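Deoxyribose-phosphate aldolase (Toxoplasma gondii, PDB 4EIV) belongs to the deoxyribose-phosphate aldolase family and folds as a closed eight-stranded parallel beta/alpha barrel, found here in a two-chain assembly. Local coordinates at residues A[23-27]-A[279-283]; A[29-35]-A[57-63]; A[67-71]-A[84-88]; A[102-107]-A[143-147]; A[234-240]-A[266-272]. All coordinates share one frame; numbering follows the deposited sequence.

Interaction 1: A[23-27]-A[279-283]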
# COMPACT_ATOMS: atom_id res chain seq x y z
N SER A 23 11.02 7.07 0.09
CA SER A 23 10.58 8.45 -0.12
C SER A 23 9.23 8.50 -0.85
O SER A 23 8.34 9.24 -0.45
CB SER A 23 11.60 9.22 -0.95
OG SER A 23 12.83 9.35 -0.27
N ARG A 24 9.09 7.69 -1.89
CA ARG A 24 7.85 7.65 -2.67
C ARG A 24 6.66 7.22 -1.81
O ARG A 24 5.57 7.77 -1.91
CB ARG A 24 7.99 6.75 -3.89
CG ARG A 24 6.70 6.65 -4.72
CD ARG A 24 6.30 7.98 -5.33
NE ARG A 24 5.01 7.94 -6.01
CZ ARG A 24 3.85 8.28 -5.47
NH1 ARG A 24 3.76 8.63 -4.18
NH2 ARG A 24 2.76 8.25 -6.22
N THR A 25 6.91 6.22 -0.98
CA THR A 25 5.92 5.73 -0.04
C THR A 25 5.50 6.83 0.94
O THR A 25 4.32 7.05 1.17
CB THR A 25 6.49 4.53 0.74
OG1 THR A 25 6.73 3.43 -0.15
CG2 THR A 25 5.51 4.07 1.83
N LEU A 26 6.47 7.51 1.52
CA LEU A 26 6.16 8.59 2.45
C LEU A 26 5.39 9.74 1.79
O LEU A 26 4.52 10.32 2.42
CB LEU A 26 7.45 9.07 3.16
CG LEU A 26 8.01 8.07 4.18
CD1 LEU A 26 9.42 8.41 4.55
CD2 LEU A 26 7.11 7.96 5.43
N LEU A 27 5.71 10.07 0.54
CA LEU A 27 4.98 11.14 -0.17
C LEU A 27 3.49 10.79 -0.23
O LEU A 27 2.64 11.65 -0.11
CB LEU A 27 5.52 11.38 -1.57
CG LEU A 27 6.90 12.03 -1.67
CD1 LEU A 27 7.41 11.94 -3.11
CD2 LEU A 27 6.88 13.50 -1.17
N LEU A 279 12.13 14.48 0.94
CA LEU A 279 11.44 13.34 0.34
C LEU A 279 11.36 13.51 -1.17
O LEU A 279 11.68 12.58 -1.93
CB LEU A 279 10.03 13.20 0.90
CG LEU A 279 9.90 12.88 2.39
CD1 LEU A 279 8.43 12.87 2.80
CD2 LEU A 279 10.57 11.57 2.76
N ARG A 280 10.93 14.69 -1.61
CA ARG A 280 10.73 14.92 -3.03
C ARG A 280 12.05 14.90 -3.79
O ARG A 280 12.13 14.32 -4.89
CB ARG A 280 9.91 16.19 -3.28
CG ARG A 280 9.32 16.13 -4.66
CD ARG A 280 8.30 17.17 -4.95
NE ARG A 280 7.01 17.06 -4.28
CZ ARG A 280 6.07 16.15 -4.53
NH1 ARG A 280 6.28 15.10 -5.33
NH2 ARG A 280 4.91 16.26 -3.92
N ASP A 281 13.10 15.48 -3.21
CA ASP A 281 14.42 15.44 -3.84
C ASP A 281 14.90 14.00 -4.03
O ASP A 281 15.47 13.65 -5.07
CB ASP A 281 15.42 16.27 -3.02
CG ASP A 281 15.15 17.79 -3.11
OD1 ASP A 281 14.25 18.23 -3.87
OD2 ASP A 281 15.82 18.55 -2.39
N CYS A 282 14.65 13.17 -3.02
CA CYS A 282 15.05 11.78 -3.08
C CYS A 282 14.30 11.05 -4.19
O CYS A 282 14.90 10.38 -5.03
CB CYS A 282 14.79 11.11 -1.74
SG CYS A 282 15.33 9.39 -1.68
N TYR A 283 12.98 11.16 -4.19
CA TYR A 283 12.17 10.52 -5.20
C TYR A 283 12.52 10.95 -6.62
O TYR A 283 12.61 10.11 -7.54
CB TYR A 283 10.68 10.75 -4.98
CG TYR A 283 9.88 10.28 -6.16
CD1 TYR A 283 9.80 8.93 -6.46
CD2 TYR A 283 9.28 11.19 -7.02
CE1 TYR A 283 9.12 8.49 -7.58
CE2 TYR A 283 8.58 10.76 -8.15
CZ TYR A 283 8.51 9.40 -8.42
OH TYR A 283 7.81 8.94 -9.50
O HOH W 1 5.84 7.10 -8.62

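Interaction 2: A[29-35]-A[57-63]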
# COMPACT_ATOMS: atom_id res chain seq x y z
N PHE A 29 1.73 9.38 1.93
CA PHE A 29 1.14 9.54 3.27
C PHE A 29 1.25 10.95 3.82
O PHE A 29 0.68 11.25 4.88
CB PHE A 29 1.87 8.67 4.30
CG PHE A 29 1.93 7.21 3.98
CD1 PHE A 29 0.84 6.56 3.42
CD2 PHE A 29 3.07 6.47 4.30
CE1 PHE A 29 0.90 5.20 3.15
CE2 PHE A 29 3.12 5.10 4.04
CZ PHE A 29 2.02 4.47 3.47
N PHE A 30 1.98 11.82 3.13
CA PHE A 30 2.41 13.07 3.75
C PHE A 30 1.42 14.20 3.76
O PHE A 30 0.73 14.46 2.78
CB PHE A 30 3.73 13.54 3.08
CG PHE A 30 4.66 14.33 3.99
CD1 PHE A 30 5.48 13.67 4.87
CD2 PHE A 30 4.72 15.71 3.95
CE1 PHE A 30 6.33 14.36 5.68
CE2 PHE A 30 5.58 16.41 4.78
CZ PHE A 30 6.36 15.72 5.65
N GLU A 31 1.39 14.88 4.91
CA GLU A 31 0.61 16.10 5.10
C GLU A 31 1.58 17.14 5.66
O GLU A 31 2.03 17.03 6.79
CB GLU A 31 -0.57 15.83 6.04
CG GLU A 31 -1.62 14.92 5.42
CD GLU A 31 -2.74 14.55 6.34
OE1 GLU A 31 -2.56 14.55 7.56
OE2 GLU A 31 -3.84 14.25 5.83
N VAL A 32 1.89 18.14 4.85
CA VAL A 32 2.87 19.14 5.23
C VAL A 32 2.23 20.27 6.05
O VAL A 32 1.13 20.69 5.76
CB VAL A 32 3.60 19.72 3.98
CG1 VAL A 32 2.66 20.51 3.08
CG2 VAL A 32 4.85 20.52 4.38
N ALA A 33 2.94 20.71 7.08
CA ALA A 33 2.48 21.76 7.96
C ALA A 33 2.86 23.16 7.47
O ALA A 33 3.99 23.39 7.07
CB ALA A 33 3.06 21.55 9.36
N ALA A 34 1.91 24.09 7.56
CA ALA A 34 2.15 25.52 7.36
C ALA A 34 1.21 26.20 8.37
O ALA A 34 0.23 26.83 8.00
CB ALA A 34 1.88 25.96 5.92
N LEU A 35 1.54 26.03 9.66
CA LEU A 35 0.67 26.33 10.80
C LEU A 35 1.07 27.44 11.73
O LEU A 35 0.34 27.71 12.68
CB LEU A 35 0.56 25.06 11.69
CG LEU A 35 -0.17 23.88 11.06
CD1 LEU A 35 0.09 22.58 11.82
CD2 LEU A 35 -1.67 24.19 10.97
N ILE A 57 1.40 14.97 -2.68
CA ILE A 57 1.24 14.39 -1.36
C ILE A 57 -0.24 14.43 -0.99
O ILE A 57 -1.08 14.85 -1.81
CB ILE A 57 2.11 15.09 -0.30
CG1 ILE A 57 1.69 16.54 -0.05
CG2 ILE A 57 3.60 14.95 -0.67
CD1 ILE A 57 2.35 17.20 1.15
N VAL A 58 -0.59 14.00 0.22
CA VAL A 58 -2.01 13.96 0.58
C VAL A 58 -2.61 15.36 0.76
O VAL A 58 -3.68 15.66 0.26
CB VAL A 58 -2.25 13.15 1.89
CG1 VAL A 58 -3.73 13.08 2.20
CG2 VAL A 58 -1.66 11.73 1.77
N GLY A 59 -1.93 16.21 1.51
CA GLY A 59 -2.46 17.52 1.81
C GLY A 59 -1.55 18.44 2.57
O GLY A 59 -0.36 18.15 2.79
N VAL A 60 -2.12 19.60 2.89
CA VAL A 60 -1.45 20.65 3.63
C VAL A 60 -2.33 21.00 4.83
O VAL A 60 -3.56 21.03 4.71
CB VAL A 60 -1.18 21.91 2.75
CG1 VAL A 60 -2.49 22.49 2.18
CG2 VAL A 60 -0.37 22.95 3.50
N SER A 61 -1.68 21.23 5.97
CA SER A 61 -2.33 21.66 7.18
C SER A 61 -2.10 23.15 7.39
O SER A 61 -0.97 23.59 7.49
CB SER A 61 -1.81 20.92 8.42
OG SER A 61 -2.07 19.52 8.35
N VAL A 62 -3.19 23.90 7.45
CA VAL A 62 -3.10 25.34 7.72
C VAL A 62 -4.14 25.76 8.73
O VAL A 62 -5.09 25.03 9.00
CB VAL A 62 -3.35 26.18 6.42
CG1 VAL A 62 -2.21 26.00 5.42
CG2 VAL A 62 -4.69 25.83 5.81
N ARG A 63 -3.99 26.96 9.28
CA ARG A 63 -5.04 27.53 10.12
C ARG A 63 -6.21 27.91 9.20
O ARG A 63 -6.02 28.11 7.98
CB ARG A 63 -4.57 28.79 10.86
CG ARG A 63 -3.36 28.64 11.70
CD ARG A 63 -3.49 27.63 12.85
NE ARG A 63 -2.31 27.88 13.65
CZ ARG A 63 -2.22 28.82 14.60
NH1 ARG A 63 -3.30 29.45 15.04
NH2 ARG A 63 -1.04 29.08 15.15
O HOH W 2 0.19 18.07 8.81
O HOH W 3 -1.74 28.64 8.57

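Interaction 3: A[67-71]-A[84-88]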
# COMPACT_ATOMS: atom_id res chain seq x y z
N VAL A 67 -7.39 28.80 4.31
CA VAL A 67 -8.17 27.83 3.52
C VAL A 67 -8.67 28.47 2.22
O VAL A 67 -8.44 27.94 1.13
CB VAL A 67 -9.34 27.21 4.33
CG1 VAL A 67 -10.19 26.28 3.48
CG2 VAL A 67 -8.81 26.46 5.58
N ARG A 68 -9.36 29.60 2.33
CA ARG A 68 -9.89 30.28 1.15
C ARG A 68 -8.79 30.72 0.20
O ARG A 68 -8.95 30.63 -1.02
CB ARG A 68 -10.76 31.49 1.54
CG ARG A 68 -11.34 32.24 0.34
CD ARG A 68 -12.37 33.25 0.78
NE ARG A 68 -13.49 32.55 1.40
CZ ARG A 68 -14.57 32.12 0.75
NH1 ARG A 68 -14.71 32.32 -0.55
NH2 ARG A 68 -15.53 31.48 1.42
N PHE A 69 -7.67 31.19 0.76
CA PHE A 69 -6.53 31.58 -0.06
C PHE A 69 -6.11 30.44 -0.98
O PHE A 69 -5.98 30.62 -2.19
CB PHE A 69 -5.33 32.01 0.78
CG PHE A 69 -4.07 32.17 -0.01
CD1 PHE A 69 -3.93 33.19 -0.95
CD2 PHE A 69 -3.02 31.26 0.14
CE1 PHE A 69 -2.77 33.32 -1.69
CE2 PHE A 69 -1.86 31.39 -0.59
CZ PHE A 69 -1.73 32.42 -1.51
N ILE A 70 -5.92 29.26 -0.41
CA ILE A 70 -5.51 28.11 -1.20
C ILE A 70 -6.57 27.69 -2.24
O ILE A 70 -6.25 27.49 -3.43
CB ILE A 70 -5.20 26.89 -0.29
CG1 ILE A 70 -3.96 27.18 0.56
CG2 ILE A 70 -4.99 25.64 -1.17
CD1 ILE A 70 -3.77 26.18 1.71
N ARG A 71 -7.82 27.60 -1.79
CA ARG A 71 -8.92 27.09 -2.61
C ARG A 71 -9.51 28.03 -3.67
O ARG A 71 -10.06 27.56 -4.67
CB ARG A 71 -10.04 26.56 -1.72
CG ARG A 71 -9.70 25.21 -1.10
CD ARG A 71 -9.79 24.14 -2.18
NE ARG A 71 -9.48 22.79 -1.73
CZ ARG A 71 -8.38 22.08 -2.02
NH1 ARG A 71 -7.41 22.56 -2.81
NH2 ARG A 71 -8.27 20.86 -1.54
N ILE A 84 -4.41 18.58 -3.95
CA ILE A 84 -4.04 18.18 -2.59
C ILE A 84 -5.20 18.59 -1.69
O ILE A 84 -5.97 19.49 -2.03
CB ILE A 84 -2.73 18.81 -2.07
CG1 ILE A 84 -2.81 20.35 -2.03
CG2 ILE A 84 -1.55 18.33 -2.91
CD1 ILE A 84 -1.58 21.01 -1.37
N LYS A 85 -5.34 17.90 -0.58
CA LYS A 85 -6.36 18.23 0.40
C LYS A 85 -5.88 19.38 1.27
O LYS A 85 -4.68 19.57 1.46
CB LYS A 85 -6.63 17.05 1.32
CG LYS A 85 -7.39 15.91 0.72
CD LYS A 85 -7.49 14.82 1.77
CE LYS A 85 -8.56 13.80 1.50
NZ LYS A 85 -8.51 12.78 2.59
N VAL A 86 -6.84 20.16 1.76
CA VAL A 86 -6.58 21.23 2.71
C VAL A 86 -7.18 20.76 4.05
O VAL A 86 -8.38 20.51 4.16
CB VAL A 86 -7.15 22.58 2.27
CG1 VAL A 86 -6.99 23.62 3.36
CG2 VAL A 86 -6.48 23.05 0.97
N CYS A 87 -6.33 20.62 5.06
CA CYS A 87 -6.79 20.23 6.39
C CYS A 87 -6.65 21.45 7.30
O CYS A 87 -5.56 21.99 7.47
CB CYS A 87 -6.02 19.05 6.93
SG CYS A 87 -6.61 18.54 8.55
N ALA A 88 -7.78 21.89 7.84
CA ALA A 88 -7.84 23.09 8.68
C ALA A 88 -7.62 22.73 10.15
O ALA A 88 -8.37 21.90 10.70
CB ALA A 88 -9.18 23.78 8.52

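Interaction 4: A[102-107]-A[143-147]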
# COMPACT_ATOMS: atom_id res chain seq x y z
N VAL A 102 -14.72 26.25 18.84
CA VAL A 102 -14.01 25.37 17.92
C VAL A 102 -14.94 24.92 16.79
O VAL A 102 -14.54 24.85 15.63
CB VAL A 102 -13.37 24.17 18.65
CG1 VAL A 102 -12.59 23.33 17.68
CG2 VAL A 102 -12.45 24.67 19.78
N SER A 103 -16.19 24.63 17.11
CA SER A 103 -17.14 24.29 16.08
C SER A 103 -17.27 25.43 15.06
O SER A 103 -17.34 25.18 13.86
CB SER A 103 -18.47 23.94 16.70
OG SER A 103 -18.35 22.74 17.43
N LEU A 104 -17.27 26.68 15.53
CA LEU A 104 -17.38 27.83 14.62
C LEU A 104 -16.16 27.93 13.67
O LEU A 104 -16.32 28.25 12.49
CB LEU A 104 -17.64 29.14 15.41
CG LEU A 104 -19.05 29.28 16.03
CD1 LEU A 104 -19.14 30.50 16.93
CD2 LEU A 104 -20.18 29.34 14.99
N GLU A 105 -14.96 27.64 14.17
CA GLU A 105 -13.77 27.59 13.31
C GLU A 105 -13.94 26.52 12.22
O GLU A 105 -13.63 26.74 11.05
CB GLU A 105 -12.50 27.23 14.07
CG GLU A 105 -12.07 28.15 15.15
CD GLU A 105 -10.74 27.71 15.65
OE1 GLU A 105 -9.74 27.96 14.94
OE2 GLU A 105 -10.67 27.09 16.73
N ALA A 106 -14.39 25.34 12.64
CA ALA A 106 -14.57 24.21 11.71
C ALA A 106 -15.61 24.52 10.65
O ALA A 106 -15.39 24.25 9.48
CB ALA A 106 -14.92 22.94 12.49
N VAL A 107 -16.74 25.07 11.06
CA VAL A 107 -17.80 25.41 10.11
C VAL A 107 -17.27 26.35 9.03
O VAL A 107 -17.50 26.15 7.82
CB VAL A 107 -19.00 26.08 10.82
CG1 VAL A 107 -20.00 26.64 9.79
CG2 VAL A 107 -19.71 25.11 11.75
N GLU A 143 -18.98 17.45 19.51
CA GLU A 143 -19.55 18.67 18.97
C GLU A 143 -18.94 19.06 17.63
O GLU A 143 -19.65 19.45 16.71
CB GLU A 143 -19.47 19.80 19.99
CG GLU A 143 -20.46 19.59 21.14
CD GLU A 143 -21.89 19.65 20.68
OE1 GLU A 143 -22.67 18.73 21.01
OE2 GLU A 143 -22.22 20.61 19.93
N VAL A 144 -17.62 18.95 17.53
CA VAL A 144 -16.95 19.26 16.27
C VAL A 144 -17.35 18.23 15.21
O VAL A 144 -17.59 18.58 14.03
CB VAL A 144 -15.41 19.36 16.45
CG1 VAL A 144 -14.69 19.50 15.09
CG2 VAL A 144 -15.08 20.56 17.35
N LYS A 145 -17.41 16.96 15.59
CA LYS A 145 -17.81 15.91 14.60
C LYS A 145 -19.19 16.16 14.01
O LYS A 145 -19.41 15.85 12.85
CB LYS A 145 -17.74 14.50 15.22
CG LYS A 145 -17.98 13.33 14.24
CD LYS A 145 -17.11 13.34 12.97
CE LYS A 145 -17.50 12.20 11.99
NZ LYS A 145 -16.72 12.22 10.68
N LYS A 146 -20.09 16.74 14.78
CA LYS A 146 -21.44 17.06 14.29
C LYS A 146 -21.39 18.02 13.10
O LYS A 146 -22.20 17.89 12.17
CB LYS A 146 -22.29 17.70 15.39
CG LYS A 146 -22.80 16.74 16.46
CD LYS A 146 -23.66 17.50 17.48
CE LYS A 146 -24.10 16.60 18.63
NZ LYS A 146 -24.80 17.38 19.69
N VAL A 147 -20.47 18.98 13.13
CA VAL A 147 -20.38 19.95 12.04
C VAL A 147 -19.52 19.49 10.88
O VAL A 147 -19.71 19.94 9.76
CB VAL A 147 -19.93 21.37 12.55
CG1 VAL A 147 -20.91 21.89 13.63
CG2 VAL A 147 -18.53 21.38 13.05

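Interaction 5: A[234-240]-A[266-272]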
# COMPACT_ATOMS: atom_id res chain seq x y z
N ILE A 234 -4.45 6.51 12.09
CA ILE A 234 -3.42 7.12 12.93
C ILE A 234 -2.55 8.02 12.06
O ILE A 234 -2.16 7.65 10.96
CB ILE A 234 -2.52 6.09 13.67
CG1 ILE A 234 -1.61 6.80 14.67
CG2 ILE A 234 -1.66 5.34 12.70
CD1 ILE A 234 -0.78 5.85 15.49
N LYS A 235 -2.31 9.22 12.57
CA LYS A 235 -1.41 10.19 11.96
C LYS A 235 -0.22 10.41 12.88
O LYS A 235 -0.39 10.83 14.04
CB LYS A 235 -2.10 11.52 11.67
CG LYS A 235 -1.19 12.61 11.17
CD LYS A 235 -1.89 13.81 10.61
CE LYS A 235 -0.93 14.93 10.28
NZ LYS A 235 -1.61 16.09 9.63
N ILE A 236 0.97 10.11 12.38
CA ILE A 236 2.22 10.25 13.10
C ILE A 236 2.81 11.59 12.67
O ILE A 236 3.19 11.76 11.50
CB ILE A 236 3.17 9.08 12.81
CG1 ILE A 236 2.52 7.74 13.21
CG2 ILE A 236 4.47 9.25 13.55
CD1 ILE A 236 3.35 6.50 12.97
N GLU A 237 2.77 12.55 13.58
CA GLU A 237 3.30 13.90 13.34
C GLU A 237 4.72 13.94 13.89
O GLU A 237 4.93 13.70 15.08
CB GLU A 237 2.39 14.95 13.98
CG GLU A 237 2.72 16.41 13.64
CD GLU A 237 3.91 16.96 14.38
OE1 GLU A 237 4.74 17.58 13.69
OE2 GLU A 237 4.01 16.76 15.62
N VAL A 238 5.69 14.15 13.01
CA VAL A 238 7.10 13.97 13.32
C VAL A 238 7.90 15.23 13.47
O VAL A 238 9.12 15.17 13.63
CB VAL A 238 7.79 13.04 12.29
CG1 VAL A 238 7.05 11.69 12.21
CG2 VAL A 238 7.86 13.68 10.92
N GLY A 239 7.25 16.37 13.42
CA GLY A 239 7.98 17.61 13.62
C GLY A 239 8.92 17.88 12.47
O GLY A 239 8.53 17.79 11.30
N ASP A 240 10.18 18.17 12.82
CA ASP A 240 11.20 18.53 11.85
C ASP A 240 12.32 17.50 11.68
O ASP A 240 13.42 17.83 11.23
CB ASP A 240 11.75 19.93 12.19
CG ASP A 240 10.68 21.01 12.03
OD1 ASP A 240 10.34 21.65 13.06
OD2 ASP A 240 10.14 21.16 10.90
N LYS A 266 -6.01 5.25 6.11
CA LYS A 266 -5.92 5.06 7.57
C LYS A 266 -4.56 5.42 8.18
O LYS A 266 -4.32 5.12 9.35
CB LYS A 266 -6.27 3.64 7.94
CG LYS A 266 -5.38 2.59 7.30
CD LYS A 266 -5.84 1.13 7.66
CE LYS A 266 -7.23 0.74 7.15
NZ LYS A 266 -7.66 -0.63 7.55
N PHE A 267 -3.70 6.07 7.41
CA PHE A 267 -2.37 6.41 7.86
C PHE A 267 -1.91 7.69 7.21
O PHE A 267 -2.09 7.86 6.01
CB PHE A 267 -1.41 5.29 7.52
CG PHE A 267 -0.04 5.53 8.02
CD1 PHE A 267 0.19 5.66 9.38
CD2 PHE A 267 1.02 5.62 7.15
CE1 PHE A 267 1.47 5.90 9.85
CE2 PHE A 267 2.31 5.85 7.62
CZ PHE A 267 2.52 5.99 8.98
N ARG A 268 -1.32 8.58 8.02
CA ARG A 268 -0.76 9.81 7.51
C ARG A 268 0.51 10.11 8.30
O ARG A 268 0.65 9.70 9.47
CB ARG A 268 -1.71 11.02 7.66
CG ARG A 268 -3.07 10.87 7.06
CD ARG A 268 -3.08 10.90 5.52
NE ARG A 268 -4.32 10.29 5.10
CZ ARG A 268 -5.51 10.87 5.14
NH1 ARG A 268 -5.65 12.14 5.48
NH2 ARG A 268 -6.59 10.18 4.81
N VAL A 269 1.42 10.83 7.66
CA VAL A 269 2.60 11.33 8.30
C VAL A 269 2.55 12.84 8.17
O VAL A 269 2.46 13.38 7.06
CB VAL A 269 3.88 10.79 7.67
CG1 VAL A 269 5.11 11.47 8.23
CG2 VAL A 269 3.94 9.29 7.88
N GLY A 270 2.56 13.54 9.30
CA GLY A 270 2.62 15.00 9.31
C GLY A 270 4.05 15.45 9.55
O GLY A 270 4.70 14.98 10.46
N GLY A 271 4.52 16.38 8.74
CA GLY A 271 5.86 16.88 8.93
C GLY A 271 6.07 18.24 8.30
O GLY A 271 5.15 18.81 7.73
N GLY A 272 7.29 18.74 8.43
CA GLY A 272 7.62 20.07 7.95
C GLY A 272 8.02 20.15 6.50
O GLY A 272 8.21 19.14 5.81

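Interaction 1: A[23-27]-A[279-283]
Leu279 lies against both Leu26 and Leu27, at one end of a contact between two helices whose axes run 8.8 Å apart at the nearest and cross at -134°, about midway between perpendicular and antiparallel. Both Leu279 methyls lie near Leu26 CB, and Leu279 CD2 is 3.8 Å from Leu26 CD1, the two chains meeting at about a right angle. Further back, Leu279 CB is 3.8 Å from Leu27 CD2, and these leucines slide past each other in opposite directions. The next residue, Arg280, starts away from helix 17-27 but folds its end back, bent at chi3 (-71°), to lay one guanidinium face over Leu27 CD2. The rim of that group is held elsewhere, NH1 donating to Pro55 O. Cys282 faces Ser23, whose hydroxyl is bonded to Lys19 O of its own helix. Tyr283 then runs alongside Arg24, pointing the same way, and takes Arg24 CD over one face of its ring, 4.0 Å from the centroid, in a CH-pi contact. At the far end a water links Arg24 NE (2.9 Å) with Tyr283 OH (2.8 Å), bridging the N-H of one and the hydroxyl of the other. Helix 243-257 packs on Ser23, Leu26 and Leu279, Pro55 packs on Arg24 and Tyr283, Ile57 on Leu27 and Arg280, and the second subunit places its Pro259 against Arg24 and its Met251 against Tyr283.

Interaction 2: A[29-35]-A[57-63]
Val32, on strand 30-34, meets Ile57, which lies just before the parallel strand 59-62, and both side chains take the same first torsion. Each places CG1 between its backbone N and carbonyl carbon (chi1 66° in both), with Val32 CG1 within 3.8 Å of Ile57 CD1 and within 3.9 Å of Val60 CG2. Ile57 CD1 also touches the ring of Phe30 in its plane, at the edge, 4.0 Å from Phe30 CD2. Farther along the face that carries Val32 and Val60, Ala34 CB lies against Val62 CG1. The other face carries Glu31 and Ser61. The carboxylate of Glu31 passes Val58, Glu31 OE2 lying 3.8 Å from Val58 CG1, before reaching salt bridges with Lys235, Arg268 and Lys154. The hydroxyl of Ser61 bonds to Glu118, while a water donates to both Ser61 OG and Glu31 O and so spans the two strands. Main-chain bonds fix the register, among them Ser61 N to Val32 O, nearly straight at 171°, and Ala34 N to Ser61 O. Beyond the strands Arg63, bent at chi2 (-61°), turns its guanidinium back to Leu35 O, which accepts from Arg63 NE at 2.8 Å and, weakly, from NH2. Leu35 CD2 lies 3.6 Å from Ser61 O. Helix 41-52, the crossover between these strands, covers Val32, Ile57 and Val60; helix 273-284 packs on Phe30 and Ile57, and strands 267-271 and 85-90 flank the pair.

Interaction 3: A[67-71]-A[84-88]
Arg71 reaches from the helix to the start of strand 85-90, where it lies with one face over Val86 and bonds to Ile84. From CB the chain bends about the CB-CG bond (chi2 -73°) and then runs extended through CD, a course that lays the guanidinium across the end of the strand. Arg71 NE comes first to Val86, 4.0 Å from its CG2. Arg71 CZ sits over the same methyl at 3.7 Å, which places Val86 CG2 above the centre of one guanidinium face. At the end of the chain, Arg71 NH2 donates to Ile84 O, a short bond of 2.7 Å that is almost straight (174°) and lies in both the carbonyl and the guanidinium planes. NH2 also forms a salt bridge with Asp115, whose OD2 accepts from Val86 N as well, and NH1 is bonded to Val81 O; these partners would restrict rotation of the group. The rest of the contact is apolar. Ile70 CG2 meets Val86 CG2 tip to tip at 3.7 Å, and Val67 CG2 lies 4.0 Å from both Val86 CG1 and Ala88 CB. Val86 thus turns CG1 to Val67 and CG2 to Ile70 and Arg71, within one turn of the helix. Helix and strand run antiparallel (174° between their directions) with axes 9.7 Å apart. This is the helix-on-strand packing of a beta-alpha-beta crossover, here strand 59-62, helix 67-74 and strand 85-90, the unit from which a beta/alpha barrel is built.

Interaction 4: A[102-107]-A[143-147]
Helices 99-111 and 130-148 run nearly parallel here, their axes 9.0 Å apart and crossing at -22°, with the backbones closest where Ser103 faces Val144. The side chains between them are short, consistent with this close approach. Val102 CG1 touches Val144 CG2 at 3.7 Å, and the same Val144 methyl also lies beside Ser103 OG. Ser103 OG lies 3.6 Å from Glu143 O but is hydrogen-bonded to Pro99 O, one turn earlier, so its polar partner is found within its own helix. One turn on, Val147 takes over. Its CG2 occupies the hindered site between backbone N and carbonyl carbon (chi1 -57°), which turns Val147 CG2 to Ala106 CB, 4.0 Å away, and close to Ser103 O. The CB of Val147 meets Val107 CG2 at 3.8 Å, the two valines crossing at about a right angle. Val107 is exposed and Val147 partly so, and this end of the contact opens toward solvent. Glu143, whose CB borders Ser103 OG, bends at chi2 and is held by Lys146 of the same helix in a salt bridge (Glu143 OE1 to Lys146 NZ 2.8 Å). Inward, Val102 packs on Val90 of strand 85-90 and Val144 on Leu153 of strand 152-156: the two helices are neighbours in the outer layer of the barrel, joined through strand 116-120 of the sheet they cover.

Interaction 5: A[234-240]-A[266-272]
Gly270 O is approached by three groups of segment 234-240: Val238 N makes the one hydrogen bond, donating at 2.9 Å and nearly straight (171°), Glu237 CA adds a C-H contact at 3.4 Å, and Val238 CG2 lies equally close. The strands are parallel, and the ladder continues with Gly270 N to Ile236 O, whose donor stands above the carbonyl plane, and Ile236 N to Arg268 O. On one face Phe267 offers its ring edge, near the ring plane, to Ile236 CD1 (3.7 Å from Phe267 CE1) and Ile234 CG2 (3.8 Å from Phe267 CD1), while Phe29 meets the same ring edge-to-face. The other face is polar. Lys235, extended along its length with CG anti to the backbone N (chi1 174°), crosses Arg268 obliquely, Lys235 CG lying 3.9 Å from Arg268 CB, and passes over Gly270, whose CA is 3.7 Å from Lys235 CE. Its NZ goes on to Glu118 as well as Glu31; Arg268 carries its guanidinium to Glu31 and Glu116, sharing Glu31 with Lys235. Glu237 bends at chi2 to receive Gly239 N on OE1, from above the carboxylate plane, and gives OE2 to Ser186 and His193. Basic and acidic groups thus lie together inside the barrel, and their pairing would be expected to help hold the ends of Lys235 and Arg268 in place.

Interactions 2 and 5 meet where the barrel closes: strands 30-34 and 267-271 are neighbours, and Phe30 CZ of the first lies 3.5 Å from Gly271 CA of the second. Interaction 3 extends the sheet on the other side of 57-63, with Val60 O 2.8 Å from Cys87 N in a probable hydrogen bond. Interaction 1 closes the chain, joining helices from its two ends outside the strands; its Leu279 CD1 touches Phe30 CD1 of interaction 2 at 3.7 Å. A beta-mercaptoethanol, probably from crystallisation, lies about 2 Å from the side chain of Cys282. Interaction 4 is remote, its centre about 34 Å from that of interaction 1, across the barrel.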